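Local coordinates for protein photoreceptor-histidine kinase BphP (Stigmatella aurantiaca DW4/3-1, PDB 6BAF) that senses light through a bilin chromophore held in its chromophore-binding domain and probably passes the signal on as a histidine kinase, at residues 30-36 against 217-223; 40-44 against 83-87; 100-105 against 230-234; 130-134 against 145-149. All blocks are in the same frame, centred on the assembly; numbering follows the deposited sequence. Where two conformers were deposited one is given.

Contact 1: residues 30-36 against 217-223; sequences LTHASEN and PARVRAL
E35 uses both carboxylate oxygens to hold residues 217-223. OE2 takes the N-H of R219, with R219 N 2.9 Å from E35 OE2 and arriving from above the carboxylate plane. OE1 offers its anti lone pair to R221 NH2, also 2.9 Å away, in a salt bridge that R221 NE joins weakly. E35 CG sits between the backbone N and the carbonyl carbon (chi1 62°), and from there the chain runs extended beside R219, while the guanidinium of R221 lays a face over E35 CB. With an alanine at this position the guanidinium of R221 is likely to lose its carboxylate mate, and R219 N this acceptor. Along the backbones the strands pair antiparallel: A33 N bonds to R221 O at 2.9 Å and R221 N returns to A33 O at 2.8 Å, with L223 N to T31 O and E35 N to R219 O extending the ladder. Strand 218-222, from the GAF part of the chain, is thus built into the PAS sheet between 30-34 and 13-14, consistent with the knot known from phytochromes. Alanine suits position 222 because its CB rests over the H32 ring, 3.9 Å from the centroid, a CH-pi contact. H32 ND1 is paired with T31 OG1 at 2.7 Å. S34 OG donates to N36 OD1 at 2.6 Å, and N36 ND2 serves the carbonyls of P16 and G18.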
# COMPACT_ATOMS: atom_id res chain seq x y z
N LEU A 30 23.83 -15.03 17.94
CA LEU A 30 22.81 -16.05 17.67
C LEU A 30 22.76 -17.00 18.85
O LEU A 30 23.71 -17.76 19.09
CB LEU A 30 23.11 -16.86 16.41
CG LEU A 30 23.46 -16.25 15.05
CD1 LEU A 30 23.03 -17.13 13.86
CD2 LEU A 30 23.01 -14.87 14.92
N THR A 31 21.64 -17.00 19.57
CA THR A 31 21.45 -17.98 20.63
C THR A 31 20.60 -19.17 20.23
O THR A 31 20.58 -20.17 20.97
CB THR A 31 20.80 -17.32 21.84
OG1 THR A 31 19.48 -16.94 21.46
CG2 THR A 31 21.61 -16.08 22.27
N HIS A 32 19.82 -19.07 19.15
CA HIS A 32 19.03 -20.17 18.61
C HIS A 32 19.15 -20.11 17.09
O HIS A 32 19.26 -19.03 16.50
CB HIS A 32 17.53 -20.14 18.96
CG HIS A 32 17.19 -19.98 20.42
ND1 HIS A 32 17.68 -18.95 21.20
CD2 HIS A 32 16.32 -20.67 21.20
CE1 HIS A 32 17.15 -19.04 22.41
NE2 HIS A 32 16.32 -20.07 22.43
N ALA A 33 19.10 -21.28 16.46
CA ALA A 33 19.08 -21.41 15.01
C ALA A 33 18.31 -22.66 14.66
O ALA A 33 18.46 -23.70 15.32
CB ALA A 33 20.47 -21.48 14.41
N SER A 34 17.45 -22.57 13.65
CA SER A 34 16.74 -23.77 13.26
C SER A 34 17.69 -24.68 12.46
O SER A 34 18.62 -24.21 11.79
CB SER A 34 15.48 -23.40 12.45
OG SER A 34 15.86 -22.65 11.33
N GLU A 35 17.47 -25.98 12.57
CA GLU A 35 18.47 -26.96 12.12
C GLU A 35 18.48 -27.18 10.61
O GLU A 35 19.33 -27.92 10.14
CB GLU A 35 18.21 -28.30 12.81
CG GLU A 35 16.85 -28.85 12.43
CD GLU A 35 16.53 -30.21 13.09
OE1 GLU A 35 17.44 -30.74 13.80
OE2 GLU A 35 15.37 -30.71 12.91
N ASN A 36 17.53 -26.60 9.86
CA ASN A 36 17.54 -26.58 8.40
C ASN A 36 18.46 -25.51 7.86
O ASN A 36 18.48 -25.27 6.64
CB ASN A 36 16.13 -26.33 7.87
CG ASN A 36 15.59 -24.94 8.28
OD1 ASN A 36 15.91 -24.40 9.36
ND2 ASN A 36 14.79 -24.34 7.40
N PRO A 217 9.34 -30.91 10.27
CA PRO A 217 9.61 -29.75 11.14
C PRO A 217 11.10 -29.61 11.42
O PRO A 217 11.80 -30.61 11.57
CB PRO A 217 8.81 -30.07 12.42
CG PRO A 217 7.69 -31.00 11.96
CD PRO A 217 8.39 -31.85 10.88
N ALA A 218 11.61 -28.38 11.35
CA ALA A 218 13.03 -28.12 11.60
C ALA A 218 13.19 -27.66 13.05
O ALA A 218 12.72 -26.57 13.42
CB ALA A 218 13.59 -27.08 10.63
N ARG A 219 13.82 -28.50 13.89
CA ARG A 219 14.00 -28.16 15.30
C ARG A 219 14.81 -26.88 15.46
O ARG A 219 15.73 -26.59 14.68
CB ARG A 219 14.69 -29.31 16.07
CG ARG A 219 13.91 -30.62 16.00
CD ARG A 219 12.81 -30.68 17.06
NE ARG A 219 11.62 -31.24 16.42
CZ ARG A 219 10.38 -31.24 16.93
NH1 ARG A 219 10.14 -30.69 18.14
NH2 ARG A 219 9.37 -31.79 16.20
N VAL A 220 14.46 -26.10 16.47
CA VAL A 220 15.21 -24.90 16.82
C VAL A 220 16.23 -25.31 17.87
O VAL A 220 15.86 -25.67 18.99
CB VAL A 220 14.29 -23.79 17.34
CG1 VAL A 220 15.13 -22.58 17.64
CG2 VAL A 220 13.21 -23.47 16.30
N ARG A 221 17.51 -25.25 17.51
CA ARG A 221 18.61 -25.57 18.42
C ARG A 221 19.04 -24.31 19.15
O ARG A 221 18.96 -23.21 18.60
CB ARG A 221 19.82 -26.13 17.66
CG ARG A 221 19.50 -27.19 16.62
CD ARG A 221 19.61 -28.65 17.11
NE ARG A 221 19.51 -29.60 15.99
CZ ARG A 221 20.54 -29.95 15.19
NH1 ARG A 221 21.77 -29.44 15.39
NH2 ARG A 221 20.34 -30.81 14.19
N ALA A 222 19.56 -24.47 20.37
CA ALA A 222 19.94 -23.33 21.18
C ALA A 222 21.30 -23.58 21.85
O ALA A 222 21.71 -24.72 22.05
CB ALA A 222 18.86 -23.05 22.24
N LEU A 223 21.99 -22.49 22.17
CA LEU A 223 23.16 -22.56 23.03
C LEU A 223 22.79 -23.24 24.35
O LEU A 223 21.63 -23.16 24.80
CB LEU A 223 23.71 -21.18 23.33
CG LEU A 223 24.39 -20.38 22.22
CD1 LEU A 223 24.59 -18.94 22.69
CD2 LEU A 223 25.74 -21.05 21.87

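Contact 2: residues 40-44 against 83-87; sequences VLGNS and VWRVD
L41 lies over one face of the W84 indole. Its CG stands 3.8 Å from the centroid of the six-membered ring and only 7° off the ring normal, a nearly vertical CH-pi contact, and L41 CD2 extends the cover toward W84 CH2. A branched aliphatic chain suits such a broad flat surface. At the rim of the same ring, N43 OD1 lies in the ring plane, 3.1 Å from W84 CZ3, where the slightly positive C-H edge is a tolerable neighbour for an amide oxygen; the amide itself is turned 58° from the indole. This ring side is buried and close, and it has a polar cost: N43 OD1 and L41 O are both buried here without a hydrogen-bonding partner. The other end of the amide is satisfied, since N43 ND2 bonds to Q47 OE1.

The side formed by V86 and G42, by contrast, is partly exposed. V86 meets mostly backbone oxygens there, its CG2 3.4 Å from G42 O. With CG1 placed between the backbone N and the carbonyl carbon (chi1 47°), CG2 is the branch that faces G42. Glycine suits position 42, just past the helix end, because phi is positive there: a CB would be jammed against the carbonyl oxygen of L41 and would also press on V86 CG2.

The contact joins the end of helix 37-41 to the edge strand 80-85 of the PAS sheet. F93 of strand 90-100 and V19 of strand 19-23 pack against L41, F56 meets the W84 ring, and L48 of helix 45-48 touches both N43 and W84.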
# COMPACT_ATOMS: atom_id res chain seq x y z
N VAL A 40 19.28 -24.07 3.85
CA VAL A 40 18.78 -22.76 3.44
C VAL A 40 19.88 -21.71 3.40
O VAL A 40 19.89 -20.84 2.52
CB VAL A 40 17.65 -22.33 4.38
CG1 VAL A 40 17.16 -20.94 4.03
CG2 VAL A 40 16.55 -23.38 4.38
N LEU A 41 20.82 -21.78 4.34
CA LEU A 41 21.79 -20.72 4.56
C LEU A 41 23.20 -21.08 4.08
O LEU A 41 24.00 -20.18 3.80
CB LEU A 41 21.84 -20.39 6.07
CG LEU A 41 21.27 -19.10 6.65
CD1 LEU A 41 20.10 -18.54 5.87
CD2 LEU A 41 20.93 -19.25 8.14
N GLY A 42 23.54 -22.36 4.00
CA GLY A 42 24.91 -22.72 3.74
C GLY A 42 25.79 -22.82 4.97
O GLY A 42 27.00 -22.97 4.83
N ASN A 43 25.21 -22.74 6.18
CA ASN A 43 25.95 -22.92 7.43
C ASN A 43 25.26 -23.95 8.31
O ASN A 43 24.06 -24.22 8.17
CB ASN A 43 26.07 -21.61 8.21
CG ASN A 43 26.94 -20.62 7.53
OD1 ASN A 43 26.46 -19.68 6.92
ND2 ASN A 43 28.25 -20.82 7.62
N SER A 44 26.02 -24.53 9.23
CA SER A 44 25.48 -25.48 10.21
C SER A 44 25.04 -24.76 11.48
O SER A 44 25.39 -23.60 11.73
CB SER A 44 26.53 -26.52 10.57
OG SER A 44 27.69 -25.84 11.02
N VAL A 83 21.37 -10.03 3.30
CA VAL A 83 22.20 -10.65 2.27
C VAL A 83 23.22 -11.52 2.99
O VAL A 83 24.11 -11.00 3.68
CB VAL A 83 22.87 -9.60 1.38
CG1 VAL A 83 23.76 -10.28 0.34
CG2 VAL A 83 21.78 -8.70 0.72
N TRP A 84 23.09 -12.83 2.84
CA TRP A 84 23.95 -13.78 3.54
C TRP A 84 25.16 -14.16 2.69
O TRP A 84 25.02 -14.93 1.73
CB TRP A 84 23.17 -15.03 3.91
CG TRP A 84 22.83 -14.98 5.30
CD1 TRP A 84 21.89 -14.19 5.89
CD2 TRP A 84 23.40 -15.74 6.34
NE1 TRP A 84 21.84 -14.40 7.24
CE2 TRP A 84 22.74 -15.35 7.55
CE3 TRP A 84 24.36 -16.72 6.38
CZ2 TRP A 84 23.03 -15.90 8.78
CZ3 TRP A 84 24.64 -17.25 7.60
CH2 TRP A 84 23.98 -16.84 8.79
N ARG A 85 26.34 -13.69 3.09
CA ARG A 85 27.60 -14.06 2.43
C ARG A 85 28.17 -15.28 3.14
O ARG A 85 28.68 -15.17 4.26
CB ARG A 85 28.59 -12.90 2.47
CG ARG A 85 29.84 -13.11 1.60
CD ARG A 85 30.43 -11.79 1.20
NE ARG A 85 29.75 -11.31 0.00
CZ ARG A 85 30.03 -10.17 -0.64
NH1 ARG A 85 30.97 -9.35 -0.17
NH2 ARG A 85 29.33 -9.84 -1.72
N VAL A 86 28.11 -16.43 2.49
CA VAL A 86 28.58 -17.64 3.16
C VAL A 86 29.95 -18.05 2.61
O VAL A 86 30.94 -18.02 3.35
CB VAL A 86 27.54 -18.78 3.07
CG1 VAL A 86 27.00 -18.95 1.63
CG2 VAL A 86 28.13 -20.06 3.61
N ASP A 87 30.05 -18.40 1.33
CA ASP A 87 31.39 -18.82 0.91
C ASP A 87 31.97 -18.44 -0.46
O ASP A 87 32.71 -19.23 -1.03
CB ASP A 87 31.47 -20.35 1.04
CG ASP A 87 32.75 -20.82 1.76
OD1 ASP A 87 32.73 -21.94 2.34
OD2 ASP A 87 33.75 -20.06 1.77

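Contact 3: residues 100-105 against 230-234; sequences HQGRLI and LDLSF
A beta hairpin of the PAS sheet, turning between strands 90-100 and 103-110, meets here a loop from the GAF part of the chain. H100 is gripped across this junction. F234 points an edge at its imidazole in a T-shaped pair, centroids 4.8 Å apart and planes at 76°, with F234 CD2 over the ring centre; on the opposite face lies CG of its own neighbour, Q101. CG of H100 is anti to the backbone N (chi1 -180°), which carries the ring out to the loop, where H100 NE2 comes within 3.4 Å of D231 OD2. The hairpin turn is type I', from H100 to R103, and G102 suits its left-handed backbone. D231 makes an Asx turn: its OD1 accepts from S233 N at 2.9 Å and, through the syn lone pair, from S233 OG at 2.7 Å. Were D231 an alanine, S233 N and S233 OG would probably lose their shared acceptor, and the loop would sit less firmly against H100. A water bridges the backbones, donating to H100 O and, at 3.0 Å, to D231 O. Deeper in, I105 CD1 packs on L230 CD2 at 4.1 Å, an apolar contact between the two side-chain ends.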
# COMPACT_ATOMS: atom_id res chain seq x y z
N HIS A 100 9.43 -10.68 21.26
CA HIS A 100 8.33 -11.23 22.03
C HIS A 100 8.90 -12.01 23.20
O HIS A 100 9.87 -12.77 23.03
CB HIS A 100 7.44 -12.12 21.16
CG HIS A 100 6.28 -12.73 21.89
ND1 HIS A 100 5.32 -11.96 22.53
CD2 HIS A 100 5.90 -14.02 22.05
CE1 HIS A 100 4.41 -12.76 23.06
NE2 HIS A 100 4.73 -14.01 22.79
N GLN A 101 8.30 -11.83 24.37
CA GLN A 101 8.73 -12.50 25.61
C GLN A 101 10.23 -12.35 25.84
O GLN A 101 10.92 -13.29 26.21
CB GLN A 101 8.35 -13.98 25.60
CG GLN A 101 6.84 -14.25 25.47
CD GLN A 101 6.09 -13.91 26.74
OE1 GLN A 101 6.69 -13.71 27.79
NE2 GLN A 101 4.76 -13.85 26.65
N GLY A 102 10.75 -11.16 25.57
CA GLY A 102 12.16 -10.95 25.85
C GLY A 102 13.13 -11.47 24.81
O GLY A 102 14.34 -11.29 24.99
N ARG A 103 12.67 -12.04 23.69
CA ARG A 103 13.60 -12.52 22.69
C ARG A 103 13.41 -11.76 21.38
O ARG A 103 12.32 -11.27 21.05
CB ARG A 103 13.49 -14.05 22.49
CG ARG A 103 13.60 -14.87 23.83
CD ARG A 103 14.92 -15.68 24.13
NE ARG A 103 16.18 -15.12 23.60
CZ ARG A 103 17.43 -15.54 23.91
NH1 ARG A 103 17.65 -16.55 24.81
NH2 ARG A 103 18.46 -14.93 23.31
N LEU A 104 14.51 -11.64 20.64
CA LEU A 104 14.53 -11.01 19.33
C LEU A 104 14.64 -12.13 18.30
O LEU A 104 15.68 -12.81 18.21
CB LEU A 104 15.71 -10.04 19.20
CG LEU A 104 15.81 -8.91 18.18
CD1 LEU A 104 17.24 -8.63 17.75
CD2 LEU A 104 14.81 -8.90 17.01
N ILE A 105 13.58 -12.34 17.53
CA ILE A 105 13.49 -13.45 16.60
C ILE A 105 13.58 -12.88 15.19
O ILE A 105 12.84 -11.95 14.85
CB ILE A 105 12.18 -14.23 16.80
CG1 ILE A 105 12.16 -14.85 18.19
CG2 ILE A 105 12.01 -15.24 15.65
CD1 ILE A 105 10.84 -15.48 18.60
N LEU A 230 10.93 -21.82 23.15
CA LEU A 230 10.83 -20.55 22.45
C LEU A 230 9.36 -20.26 22.18
O LEU A 230 8.69 -21.05 21.51
CB LEU A 230 11.54 -20.63 21.10
CG LEU A 230 12.53 -19.59 20.69
CD1 LEU A 230 12.63 -19.58 19.19
CD2 LEU A 230 12.30 -18.22 21.28
N ASP A 231 8.87 -19.15 22.67
CA ASP A 231 7.49 -18.77 22.39
C ASP A 231 7.44 -18.25 20.95
O ASP A 231 7.99 -17.18 20.64
CB ASP A 231 7.02 -17.71 23.39
CG ASP A 231 5.56 -17.38 23.22
OD1 ASP A 231 5.05 -17.43 22.06
OD2 ASP A 231 4.92 -17.06 24.23
N LEU A 232 6.76 -19.00 20.08
CA LEU A 232 6.74 -18.70 18.65
C LEU A 232 5.42 -18.07 18.21
O LEU A 232 5.13 -18.02 17.00
CB LEU A 232 7.02 -19.97 17.86
CG LEU A 232 8.45 -20.51 18.03
CD1 LEU A 232 8.61 -21.82 17.32
CD2 LEU A 232 9.47 -19.50 17.47
N SER A 233 4.62 -17.59 19.16
CA SER A 233 3.34 -16.95 18.90
C SER A 233 3.35 -15.99 17.71
O SER A 233 2.39 -16.01 16.93
CB SER A 233 2.85 -16.18 20.13
OG SER A 233 2.57 -17.07 21.19
N PHE A 234 4.37 -15.15 17.55
CA PHE A 234 4.39 -14.13 16.50
C PHE A 234 5.33 -14.48 15.37
O PHE A 234 5.70 -13.61 14.58
CB PHE A 234 4.72 -12.76 17.09
CG PHE A 234 3.63 -12.25 17.95
CD1 PHE A 234 2.48 -11.72 17.37
CD2 PHE A 234 3.69 -12.41 19.31
CE1 PHE A 234 1.44 -11.28 18.16
CE2 PHE A 234 2.65 -11.98 20.11
CZ PHE A 234 1.53 -11.42 19.55
O HOH W 1 9.79 -15.60 22.39

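Contact 4: residues 130-134 against 145-149; sequences LSRLR and AVVQE
E149 and R132 close one side of this contact between two antiparallel helices, and L133 fills the other. R132 points its NH1 between the carboxylate oxygens of E149: the nitrogen is 2.9 Å from E149 OE1, as a hydrogen bond to the syn lone pair, and equally 2.9 Å from E149 OE2, in a salt bridge. The two flat groups are only 24° apart, nearly coplanar, although the side chains themselves cross at about a right angle. An arginine suits this spot because its chain, extended from CG to NE, spans the gap between the helices. E149 comes to meet it by bending: CG is anti to the backbone N (chi1 -166°) and the chain folds at chi2. R132 CD also lies close to E149 OE1, at 3.0 Å, a tight fit.

L133 supplies the apolar half. Its CG rests 3.9 Å from V146 CG2, and L133 CD1 is 4.3 Å from A145 CB. The small alanine at 145 allows a close approach at this point, the CA atoms of L133 and A145 being 5.9 Å apart.

The short segments run at 154° to each other, axes 9.6 Å apart, as consecutive helices 120-135 and 139-154 forming a hairpin. Helix 284-300 packs alongside, V296 on L133, M297 on V146 and L293 on E149; F292 and E295 of the second subunit meet L130 and R134 of helix 120-135.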
# COMPACT_ATOMS: atom_id res chain seq x y z
N LEU A 130 -8.52 -1.96 -2.43
CA LEU A 130 -9.31 -1.03 -1.62
C LEU A 130 -10.50 -0.51 -2.40
O LEU A 130 -11.61 -0.39 -1.85
CB LEU A 130 -8.47 0.14 -1.13
CG LEU A 130 -9.27 1.18 -0.31
CD1 LEU A 130 -9.85 0.64 0.96
CD2 LEU A 130 -8.42 2.41 0.02
N SER A 131 -10.33 -0.23 -3.69
CA SER A 131 -11.49 0.36 -4.36
C SER A 131 -12.57 -0.69 -4.64
O SER A 131 -13.77 -0.38 -4.56
CB SER A 131 -11.03 1.11 -5.62
OG SER A 131 -10.62 0.22 -6.62
N ARG A 132 -12.19 -1.96 -4.86
CA ARG A 132 -13.22 -3.01 -4.91
C ARG A 132 -13.93 -3.20 -3.57
O ARG A 132 -15.16 -3.40 -3.53
CB ARG A 132 -12.60 -4.30 -5.40
CG ARG A 132 -12.25 -4.24 -6.88
CD ARG A 132 -11.64 -5.53 -7.36
NE ARG A 132 -11.02 -5.40 -8.68
CZ ARG A 132 -9.71 -5.48 -8.92
NH1 ARG A 132 -8.86 -5.71 -7.93
NH2 ARG A 132 -9.26 -5.33 -10.17
N LEU A 133 -13.21 -3.12 -2.45
CA LEU A 133 -13.88 -3.27 -1.17
C LEU A 133 -14.81 -2.08 -0.92
O LEU A 133 -15.87 -2.23 -0.31
CB LEU A 133 -12.86 -3.40 -0.02
CG LEU A 133 -12.35 -4.82 0.32
CD1 LEU A 133 -11.89 -5.60 -0.91
CD2 LEU A 133 -11.22 -4.74 1.40
N ARG A 134 -14.41 -0.89 -1.35
CA ARG A 134 -15.27 0.27 -1.11
C ARG A 134 -16.52 0.24 -1.97
O ARG A 134 -17.56 0.73 -1.53
CB ARG A 134 -14.50 1.57 -1.33
CG ARG A 134 -13.42 1.74 -0.33
CD ARG A 134 -12.75 3.03 -0.55
NE ARG A 134 -13.68 4.11 -0.24
CZ ARG A 134 -13.60 5.31 -0.78
NH1 ARG A 134 -12.63 5.58 -1.66
NH2 ARG A 134 -14.47 6.25 -0.43
N ALA A 145 -16.38 -9.49 -2.18
CA ALA A 145 -15.28 -8.73 -2.78
C ALA A 145 -13.93 -9.21 -2.24
O ALA A 145 -12.98 -9.43 -3.01
CB ALA A 145 -15.50 -7.23 -2.51
N VAL A 146 -13.84 -9.41 -0.91
CA VAL A 146 -12.58 -9.80 -0.26
C VAL A 146 -12.11 -11.15 -0.77
O VAL A 146 -10.94 -11.36 -1.11
CB VAL A 146 -12.77 -9.82 1.26
CG1 VAL A 146 -11.59 -10.53 1.93
CG2 VAL A 146 -12.97 -8.42 1.81
N VAL A 147 -13.03 -12.09 -0.84
CA VAL A 147 -12.69 -13.46 -1.20
C VAL A 147 -12.26 -13.55 -2.67
O VAL A 147 -11.26 -14.20 -3.01
CB VAL A 147 -13.94 -14.28 -0.78
CG1 VAL A 147 -14.82 -14.80 -1.91
CG2 VAL A 147 -13.67 -15.19 0.39
N GLN A 148 -12.95 -12.81 -3.56
CA GLN A 148 -12.49 -12.73 -4.95
C GLN A 148 -11.14 -12.05 -5.05
O GLN A 148 -10.25 -12.50 -5.78
CB GLN A 148 -13.51 -11.96 -5.81
CG GLN A 148 -14.86 -12.64 -6.01
CD GLN A 148 -14.83 -13.79 -7.03
OE1 GLN A 148 -13.76 -14.32 -7.40
NE2 GLN A 148 -16.03 -14.21 -7.46
N GLU A 149 -10.94 -10.96 -4.31
CA GLU A 149 -9.64 -10.28 -4.34
C GLU A 149 -8.51 -11.16 -3.82
O GLU A 149 -7.45 -11.29 -4.45
CB GLU A 149 -9.75 -8.99 -3.52
CG GLU A 149 -8.61 -8.02 -3.75
CD GLU A 149 -8.70 -7.34 -5.13
OE1 GLU A 149 -9.82 -7.28 -5.71
OE2 GLU A 149 -7.64 -6.88 -5.62

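Contacts 1, 2 and 3 gather round one antiparallel sheet, that of the PAS fold. Contact 1 lies 15 Å from contact 2 and 14 Å from contact 3, centre to centre, and contacts 1 and 3 touch where H32 meets L230. Both bring GAF residues to the PAS sheet, strand 218-222 and the loop 230-234, and their segments alternate along the chain, consistent with the interlocked PAS and GAF domains known from phytochromes. Contact 2 is nested inside the loop closed by contact 1 and stays within the PAS part. Contact 4 stands apart, 33 to 40 Å from the others between centres, in a helical hairpin whose first helix also reaches the second subunit.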